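Local structure of extracellular ligand-binding receptor (Verminephrobacter eiseniae, 4M88) at residues A[18-23]-A[285-290]; A[52-55]-A[61-64]. The protein probably binds an amino acid outside the cytoplasmic membrane and delivers it to an ABC transporter, as other members of the leucine-binding protein family do. All coordinates share one frame; numbering follows the deposited sequence.

Contact 1: residues A[18-23]-A[285-290]; sequences AADAAG and TEFQLE
Gln288, which packs against Gly23, accepts a hydrogen bond at its OE1 from Thr285 N at 2.9 Å, with the donor lying above the carbonyl plane of the amide. In return, Thr285 OG1 accepts from Gln288 N. The pair is a capping box, and it starts the second helix of this contact. Helices 18-37 and 286-303 of the periplasmic binding protein fold cross here. Their segment axes come within 8.4 Å at a crossing angle of -40°. The box uses one end of the Gln288 amide; the other end, NE2, bonds to Gln26 on the helix of Gly23. The amide is therefore held at both ends, and Gln288 connects the cap to the facing helix.

No hydrogen bond links the two segments. Gly23 has no side chain, so the backbones come close, with Gly23 CA 4.7 Å from Gln288 CA. The CA of Gln288 makes a CA-H...O contact with Gly23 O at 3.3 Å, and its CG touches the same oxygen at 3.4 Å. The contact is buried.

Asp20 lies one turn before Gly23 and packs on Phe287. The ring CG is anti to the carbonyl carbon (chi1 -78°), which brings the CD2-CE2 bond of the ring up to Asp20 CB and its carboxylate. Ring and carboxylate planes are 47° apart, so they do not stack. The carboxylate is still paired, because OD1 bonds to Gln237 on helix 235-247. Met79 also touches the Phe287 side chain. The nearest approach of Asp20 and Phe287 is 3.4 Å, from Asp20 CG to Phe287 CE2.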
loop_
_atom_site.group_PDB
_atom_site.type_symbol
_atom_site.label_atom_id
_atom_site.label_comp_id
_atom_site.label_asym_id
_atom_site.label_seq_id
_atom_site.Cartn_x
_atom_site.Cartn_y
_atom_site.Cartn_z
ATOM N N ALA A 18 11.923 2.831 -6.911
ATOM C CA ALA A 18 11.636 3.591 -8.130
ATOM C C ALA A 18 10.474 3.008 -8.945
ATOM O O ALA A 18 9.603 3.746 -9.410
ATOM C CB ALA A 18 12.881 3.687 -8.995
ATOM N N ALA A 19 10.470 1.689 -9.130
ATOM C CA ALA A 19 9.431 1.053 -9.948
ATOM C C ALA A 19 8.052 1.160 -9.308
ATOM O O ALA A 19 7.038 1.318 -9.993
ATOM C CB ALA A 19 9.775 -0.394 -10.221
ATOM N N ASP A 20 8.004 1.052 -7.992
ATOM C CA ASP A 20 6.708 1.079 -7.322
ATOM C C ASP A 20 6.158 2.491 -7.253
ATOM O O ASP A 20 4.943 2.692 -7.358
ATOM C CB ASP A 20 6.804 0.446 -5.942
ATOM C CG ASP A 20 7.078 -1.055 -6.009
ATOM O OD1 ASP A 20 6.748 -1.694 -7.034
ATOM O OD2 ASP A 20 7.621 -1.592 -5.030
ATOM N N ALA A 21 7.052 3.468 -7.087
ATOM C CA ALA A 21 6.658 4.877 -7.080
ATOM C C ALA A 21 6.129 5.251 -8.460
ATOM O O ALA A 21 5.154 5.996 -8.582
ATOM C CB ALA A 21 7.842 5.776 -6.700
ATOM N N ALA A 22 6.770 4.720 -9.498
ATOM C CA ALA A 22 6.322 4.926 -10.871
ATOM C C ALA A 22 4.926 4.333 -11.080
ATOM O O ALA A 22 4.109 4.894 -11.816
ATOM C CB ALA A 22 7.322 4.305 -11.852
ATOM N N GLY A 23 4.664 3.195 -10.443
ATOM C CA GLY A 23 3.359 2.548 -10.518
ATOM C C GLY A 23 2.250 3.378 -9.884
ATOM O O GLY A 23 1.185 3.577 -10.485
ATOM N N THR A 285 -0.576 -3.565 -11.976
ATOM C CA THR A 285 -0.154 -3.899 -10.615
ATOM C C THR A 285 -1.056 -3.259 -9.560
ATOM O O THR A 285 -1.839 -2.341 -9.852
ATOM C CB THR A 285 1.278 -3.432 -10.322
ATOM O OG1 THR A 285 1.299 -2.003 -10.188
ATOM C CG2 THR A 285 2.213 -3.845 -11.433
ATOM N N GLU A 286 -0.911 -3.736 -8.327
ATOM C CA GLU A 286 -1.653 -3.212 -7.190
ATOM C C GLU A 286 -1.281 -1.755 -6.899
ATOM O O GLU A 286 -2.116 -0.971 -6.452
ATOM C CB GLU A 286 -1.377 -4.081 -5.959
ATOM C CG GLU A 286 -1.896 -5.528 -6.077
ATOM C CD GLU A 286 -0.954 -6.459 -6.836
ATOM O OE1 GLU A 286 0.043 -5.979 -7.425
ATOM O OE2 GLU A 286 -1.216 -7.683 -6.829
ATOM N N PHE A 287 -0.034 -1.379 -7.154
ATOM C CA PHE A 287 0.353 0.015 -6.933
ATOM C C PHE A 287 -0.288 0.973 -7.934
ATOM O O PHE A 287 -0.643 2.094 -7.580
ATOM C CB PHE A 287 1.869 0.178 -6.909
ATOM C CG PHE A 287 2.485 -0.265 -5.613
ATOM C CD1 PHE A 287 1.925 0.135 -4.402
ATOM C CD2 PHE A 287 3.574 -1.115 -5.601
ATOM C CE1 PHE A 287 2.467 -0.293 -3.189
ATOM C CE2 PHE A 287 4.125 -1.541 -4.398
ATOM C CZ PHE A 287 3.570 -1.125 -3.191
ATOM N N GLN A 288 -0.433 0.544 -9.181
ATOM C CA GLN A 288 -1.180 1.350 -10.150
ATOM C C GLN A 288 -2.614 1.541 -9.671
ATOM O O GLN A 288 -3.149 2.640 -9.721
ATOM C CB GLN A 288 -1.158 0.690 -11.532
ATOM C CG GLN A 288 0.227 0.770 -12.168
ATOM C CD GLN A 288 0.403 -0.151 -13.337
ATOM O OE1 GLN A 288 -0.375 -1.080 -13.525
ATOM N NE2 GLN A 288 1.444 0.094 -14.139
ATOM N N LEU A 289 -3.240 0.470 -9.201
ATOM C CA LEU A 289 -4.626 0.571 -8.758
ATOM C C LEU A 289 -4.731 1.436 -7.512
ATOM O O LEU A 289 -5.673 2.207 -7.368
ATOM C CB LEU A 289 -5.238 -0.817 -8.529
ATOM C CG LEU A 289 -6.669 -0.831 -7.990
ATOM C CD1 LEU A 289 -7.600 -0.054 -8.907
ATOM C CD2 LEU A 289 -7.153 -2.268 -7.867
ATOM N N GLU A 290 -3.750 1.324 -6.619
ATOM C CA GLU A 290 -3.728 2.141 -5.407
ATOM C C GLU A 290 -3.623 3.618 -5.749
ATOM O O GLU A 290 -4.282 4.455 -5.125
ATOM C CB GLU A 290 -2.554 1.739 -4.507
ATOM C CG GLU A 290 -2.539 2.462 -3.170
ATOM C CD GLU A 290 -1.884 1.645 -2.062
ATOM O OE1 GLU A 290 -1.191 0.638 -2.365
ATOM O OE2 GLU A 290 -2.076 2.001 -0.878
#

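Contact 2: residues A[52-55]-A[61-64]; sequences DDRF and AEQF
Arg54 and Glu62 cross at about a right angle and meet in a salt bridge. Arg54 NH2 donates to Glu62 OE1 at 3.3 Å, a long bond but fairly straight (158° at the hydrogen). The acid sits at the guanidinium edge, near its plane. The same donor comes from above the carboxylate plane. The two flat groups are turned 36° against each other. They therefore do not form the flat, two-pronged pairing of coplanar groups. Arg54 NH1 is farther from Glu62 OE1, at 3.7 Å. The arginine chain bends at chi3 (-59°), and this turn brings its end toward the helix. Glu58 OE1 lies close to Glu62 OE2, so the arginine probably eases a local crowding of negative charge. An alanine in place of Glu62 would probably leave the guanidinium of Arg54 without its acidic mate and free to swing on this exposed surface.

The next residue, Gln63, packs on the backbone of Asp52. Its chain bends at chi2 and lays CG 3.5 Å from Asp52 O, a packing contact and not a hydrogen bond.

Two successive Asx turns shape the loop of residues 52-55. Asp52 OD1 accepts from Arg54 N at 2.8 Å, and Asp53 OD1 accepts from Phe55 N at the same length. Asp52 OD2 also bonds to Thr14 OG1, which ties the turn to the loop after strand 4-11. The whole is a tight beta-alpha connection, from edge strand 45-52 into helix 57-68, in the parallel sheet, order 2-1-3-4-5, of a type I periplasmic binding protein lobe.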
loop_
_atom_site.group_PDB
_atom_site.type_symbol
_atom_site.label_atom_id
_atom_site.label_comp_id
_atom_site.label_asym_id
_atom_site.label_seq_id
_atom_site.Cartn_x
_atom_site.Cartn_y
_atom_site.Cartn_z
ATOM N N ASP A 52 10.644 14.214 -6.042
ATOM C CA ASP A 52 11.353 12.996 -5.652
ATOM C C ASP A 52 11.957 13.140 -4.256
ATOM O O ASP A 52 12.786 14.025 -4.034
ATOM C CB ASP A 52 12.451 12.717 -6.689
ATOM C CG ASP A 52 13.273 11.478 -6.384
ATOM O OD1 ASP A 52 12.826 10.609 -5.606
ATOM O OD2 ASP A 52 14.384 11.368 -6.952
ATOM N N ASP A 53 11.544 12.274 -3.324
ATOM C CA ASP A 53 12.099 12.286 -1.965
ATOM C C ASP A 53 13.272 11.327 -1.821
ATOM O O ASP A 53 13.915 11.269 -0.763
ATOM C CB ASP A 53 11.007 12.022 -0.896
ATOM C CG ASP A 53 10.398 10.603 -0.971
ATOM O OD1 ASP A 53 11.142 9.616 -1.199
ATOM O OD2 ASP A 53 9.156 10.468 -0.777
ATOM N N ARG A 54 13.552 10.581 -2.892
ATOM C CA ARG A 54 14.739 9.722 -2.964
ATOM C C ARG A 54 14.757 8.615 -1.906
ATOM O O ARG A 54 15.828 8.166 -1.492
ATOM C CB ARG A 54 16.032 10.549 -2.870
ATOM C CG ARG A 54 16.099 11.720 -3.834
ATOM C CD ARG A 54 17.438 12.444 -3.760
ATOM N NE ARG A 54 17.731 12.965 -2.424
ATOM C CZ ARG A 54 17.227 14.094 -1.926
ATOM N NH1 ARG A 54 16.379 14.827 -2.644
ATOM N NH2 ARG A 54 17.567 14.487 -0.702
ATOM N N PHE A 55 13.576 8.181 -1.476
ATOM C CA PHE A 55 13.452 7.153 -0.436
ATOM C C PHE A 55 14.183 7.514 0.855
ATOM O O PHE A 55 14.885 6.681 1.430
ATOM C CB PHE A 55 13.944 5.792 -0.940
ATOM C CG PHE A 55 13.440 4.633 -0.124
ATOM C CD1 PHE A 55 12.098 4.552 0.223
ATOM C CD2 PHE A 55 14.302 3.627 0.282
ATOM C CE1 PHE A 55 11.622 3.489 0.971
ATOM C CE2 PHE A 55 13.834 2.554 1.028
ATOM C CZ PHE A 55 12.489 2.487 1.371
ATOM N N ALA A 61 11.412 15.774 3.843
ATOM C CA ALA A 61 11.473 17.052 4.552
ATOM C C ALA A 61 11.826 18.200 3.615
ATOM O O ALA A 61 11.260 19.292 3.713
ATOM C CB ALA A 61 12.479 16.977 5.689
ATOM N N GLU A 62 12.781 17.958 2.719
ATOM C CA GLU A 62 13.176 18.958 1.728
ATOM C C GLU A 62 12.068 19.286 0.729
ATOM O O GLU A 62 11.855 20.448 0.380
ATOM C CB GLU A 62 14.411 18.478 0.961
ATOM C CG GLU A 62 15.665 18.381 1.804
ATOM C CD GLU A 62 16.832 17.780 1.037
ATOM O OE1 GLU A 62 16.701 17.594 -0.194
ATOM O OE2 GLU A 62 17.874 17.494 1.668
ATOM N N GLN A 63 11.369 18.265 0.250
ATOM C CA GLN A 63 10.357 18.477 -0.790
ATOM C C GLN A 63 9.027 19.033 -0.291
ATOM O O GLN A 63 8.308 19.682 -1.047
ATOM C CB GLN A 63 10.104 17.183 -1.568
ATOM C CG GLN A 63 11.317 16.716 -2.371
ATOM C CD GLN A 63 11.883 17.815 -3.242
ATOM O OE1 GLN A 63 11.142 18.587 -3.858
ATOM N NE2 GLN A 63 13.203 17.917 -3.277
ATOM N N PHE A 64 8.689 18.768 0.964
ATOM C CA PHE A 64 7.383 19.158 1.472
ATOM C C PHE A 64 7.083 20.656 1.328
ATOM O O PHE A 64 6.054 21.007 0.751
ATOM C CB PHE A 64 7.162 18.668 2.911
ATOM C CG PHE A 64 5.781 18.949 3.446
ATOM C CD1 PHE A 64 4.739 18.069 3.213
ATOM C CD2 PHE A 64 5.532 20.100 4.195
ATOM C CE1 PHE A 64 3.460 18.325 3.710
ATOM C CE2 PHE A 64 4.271 20.362 4.703
ATOM C CZ PHE A 64 3.224 19.475 4.456
#

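Overall arrangement
The chain starts with strand 4-11 and enters helix 18-37, which carries the first half of contact 1. It then runs through edge strand 45-52 to contact 2. Contact 2 is local: it closes a short loop of six sequence steps and ties the end of that strand to helix 57-68. Contact 1 closes far later, after strands 143-149 to 250-254 of the second sheet; its last two strands, 345-349 and 355-356, follow. This closure joins helix 18-37, next to the first strand, to the late helix 286-303. Contact 2 thus falls wholly within the span of contact 1, and the two do not cross. Their centres are about 18 Å apart, one buried and one at the surface.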